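Local coordinates for protein acyl-CoA thioesterase (Alicyclobacillus acidocaldarius subsp. acidocaldarius, PDB 3RQB) that is probably an acyl-CoA thioesterase of the double hot-dog fold that hydrolyses the thioester bond of acyl-CoA substrates, at residues A76-A82 against T95-Q100. Numbering follows the deposited sequence.
Sequences APFVIEA and TLTMMQ
Strands 77-82 and 95-100 are the open-end halves of a β hairpin, antiparallel at 156°, axes 4.4 Å apart, with extended backbones (phi/psi -131/139° at Val-79, -114/123° at Met-98). Val-79 and Met-99 form a hydrogen-bonded pair: Val-79 N donates to Met-99 O at 2.7 Å, and Val-79 O accepts from Met-99 N at 2.6 Å. Ile-80 faces Met-98, a non-hydrogen-bonded pair with CA atoms 4.2 Å apart. Glu-81 N adds a bond to Thr-97 O at 2.7 Å.

Ile-80, Ala-82, Leu-96 and Met-98 share the buried face, packed on helix 41-53, the central helix of the hot-dog fold. There Phe-78 takes chi1 p (58°), and Met-98 (selenomethionine, t, t, m) sets SE 4.3 Å from the Phe-78 ring centroid and 24° off the normal, a Met-aromatic contact over the ring face. Ile-80 (m, t) brings CD1 to 3.9 Å from Met-98 CE. On the opposite face, with Glu-81 and Thr-97, Met-99 (selenomethionine, m, t, m) lays CE 3.6 Å from CG1 of Val-79, whose chi1 of 126° lies between wells.

Gln-100 (m, t, chi3 -28°) extends its amide past the strand end: NE2 finds its strongest partner in Lys-74 O and also bonds Pro-77 O at 3.2 Å and, weakly, Ala-76 O at 3.1 Å. The chemistry thus implies an apolar helix-facing side, with a side-chain amide drawn to backbone carbonyls where the ladder ends.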
loop_
_atom_site.group_PDB
_atom_site.type_symbol
_atom_site.label_atom_id
_atom_site.label_comp_id
_atom_site.label_asym_id
_atom_site.label_seq_id
_atom_site.Cartn_x
_atom_site.Cartn_y
_atom_site.Cartn_z
ATOM N N ALA B 76 10.029 -14.404 -20.657
ATOM C CA ALA B 76 10.145 -13.855 -21.979
ATOM C C ALA B 76 10.823 -12.525 -21.835
ATOM O O ALA B 76 10.838 -11.954 -20.747
ATOM C CB ALA B 76 8.771 -13.696 -22.628
ATOM N N PRO B 77 11.397 -12.026 -22.920
ATOM C CA PRO B 77 11.604 -10.582 -22.897
ATOM C C PRO B 77 10.272 -9.879 -22.624
ATOM O O PRO B 77 9.187 -10.403 -22.926
ATOM C CB PRO B 77 12.065 -10.271 -24.318
ATOM C CG PRO B 77 12.606 -11.559 -24.842
ATOM C CD PRO B 77 11.794 -12.639 -24.196
ATOM N N PHE B 78 10.386 -8.701 -22.021
ATOM C CA PHE B 78 9.272 -7.817 -21.731
ATOM C C PHE B 78 9.740 -6.408 -21.998
ATOM O O PHE B 78 10.926 -6.170 -22.253
ATOM C CB PHE B 78 8.861 -7.903 -20.276
ATOM C CG PHE B 78 9.962 -7.570 -19.340
ATOM C CD1 PHE B 78 10.212 -6.266 -18.990
ATOM C CD2 PHE B 78 10.771 -8.568 -18.827
ATOM C CE1 PHE B 78 11.239 -5.966 -18.127
ATOM C CE2 PHE B 78 11.808 -8.271 -17.966
ATOM C CZ PHE B 78 12.037 -6.976 -17.613
ATOM N N VAL B 79 8.792 -5.482 -21.965
ATOM C CA VAL B 79 9.079 -4.079 -22.176
ATOM C C VAL B 79 8.437 -3.245 -21.073
ATOM O O VAL B 79 7.307 -3.513 -20.667
ATOM C CB VAL B 79 8.553 -3.644 -23.545
ATOM C CG1 VAL B 79 7.636 -2.438 -23.420
ATOM C CG2 VAL B 79 9.707 -3.358 -24.468
ATOM N N ILE B 80 9.154 -2.241 -20.577
ATOM C CA ILE B 80 8.595 -1.370 -19.555
ATOM C C ILE B 80 8.583 0.064 -20.008
ATOM O O ILE B 80 9.589 0.584 -20.463
ATOM C CB ILE B 80 9.394 -1.419 -18.258
ATOM C CG1 ILE B 80 9.564 -2.869 -17.801
ATOM C CG2 ILE B 80 8.694 -0.583 -17.178
ATOM C CD1 ILE B 80 10.398 -3.034 -16.539
ATOM N N GLU B 81 7.449 0.721 -19.849
ATOM C CA GLU B 81 7.357 2.126 -20.189
ATOM C C GLU B 81 7.199 2.939 -18.916
ATOM O O GLU B 81 6.135 2.931 -18.297
ATOM C CB GLU B 81 6.140 2.319 -21.072
ATOM C CG GLU B 81 5.963 3.697 -21.617
ATOM C CD GLU B 81 4.802 3.753 -22.576
ATOM O OE1 GLU B 81 4.958 3.270 -23.723
ATOM O OE2 GLU B 81 3.731 4.257 -22.170
ATOM N N ALA B 82 8.243 3.670 -18.536
ATOM C CA ALA B 82 8.221 4.407 -17.268
ATOM C C ALA B 82 8.131 5.940 -17.437
ATOM O O ALA B 82 9.093 6.571 -17.874
ATOM C CB ALA B 82 9.433 4.026 -16.417
ATOM N N THR B 95 4.857 6.606 -13.338
ATOM C CA THR B 95 3.839 5.624 -13.721
ATOM C C THR B 95 4.470 4.588 -14.646
ATOM O O THR B 95 5.038 4.935 -15.678
ATOM C CB THR B 95 2.640 6.287 -14.435
ATOM O OG1 THR B 95 1.767 6.884 -13.464
ATOM C CG2 THR B 95 1.863 5.255 -15.247
ATOM N N LEU B 96 4.387 3.316 -14.285
ATOM C CA LEU B 96 5.072 2.306 -15.082
ATOM C C LEU B 96 4.192 1.156 -15.524
ATOM O O LEU B 96 3.209 0.786 -14.866
ATOM C CB LEU B 96 6.291 1.755 -14.349
ATOM C CG LEU B 96 7.164 2.780 -13.637
ATOM C CD1 LEU B 96 6.655 2.990 -12.220
ATOM C CD2 LEU B 96 8.597 2.314 -13.620
ATOM N N THR B 97 4.574 0.602 -16.668
ATOM C CA THR B 97 3.829 -0.452 -17.322
ATOM C C THR B 97 4.786 -1.447 -17.964
ATOM O O THR B 97 5.710 -1.054 -18.680
ATOM C CB THR B 97 2.923 0.154 -18.399
ATOM O OG1 THR B 97 2.189 1.255 -17.838
ATOM C CG2 THR B 97 1.961 -0.890 -18.938
HETATM N N MSE B 98 4.554 -2.733 -17.720
HETATM C CA MSE B 98 5.371 -3.790 -18.311
HETATM C C MSE B 98 4.549 -4.629 -19.282
HETATM O O MSE B 98 3.524 -5.190 -18.906
HETATM C CB MSE B 98 5.973 -4.688 -17.227
HETATM C CG MSE B 98 6.704 -5.908 -17.787
HETATM SE SE MSE B 98 7.195 -7.214 -16.425
HETATM C CE MSE B 98 8.285 -6.057 -15.246
HETATM N N MSE B 99 5.009 -4.716 -20.527
HETATM C CA MSE B 99 4.307 -5.476 -21.558
HETATM C C MSE B 99 5.139 -6.607 -22.136
HETATM O O MSE B 99 6.342 -6.468 -22.317
HETATM C CB MSE B 99 3.868 -4.548 -22.689
HETATM C CG MSE B 99 2.680 -3.682 -22.329
HETATM SE SE MSE B 99 2.658 -1.996 -23.293
HETATM C CE MSE B 99 4.325 -1.213 -22.597
ATOM N N GLN B 100 4.478 -7.725 -22.413
ATOM C CA GLN B 100 5.047 -8.819 -23.200
ATOM C C GLN B 100 4.057 -9.184 -24.288
ATOM O O GLN B 100 2.866 -9.356 -24.008
ATOM C CB GLN B 100 5.260 -10.049 -22.335
ATOM C CG GLN B 100 6.576 -10.098 -21.644
ATOM C CD GLN B 100 6.608 -11.193 -20.617
ATOM O OE1 GLN B 100 5.570 -11.558 -20.058
ATOM N NE2 GLN B 100 7.796 -11.740 -20.366
#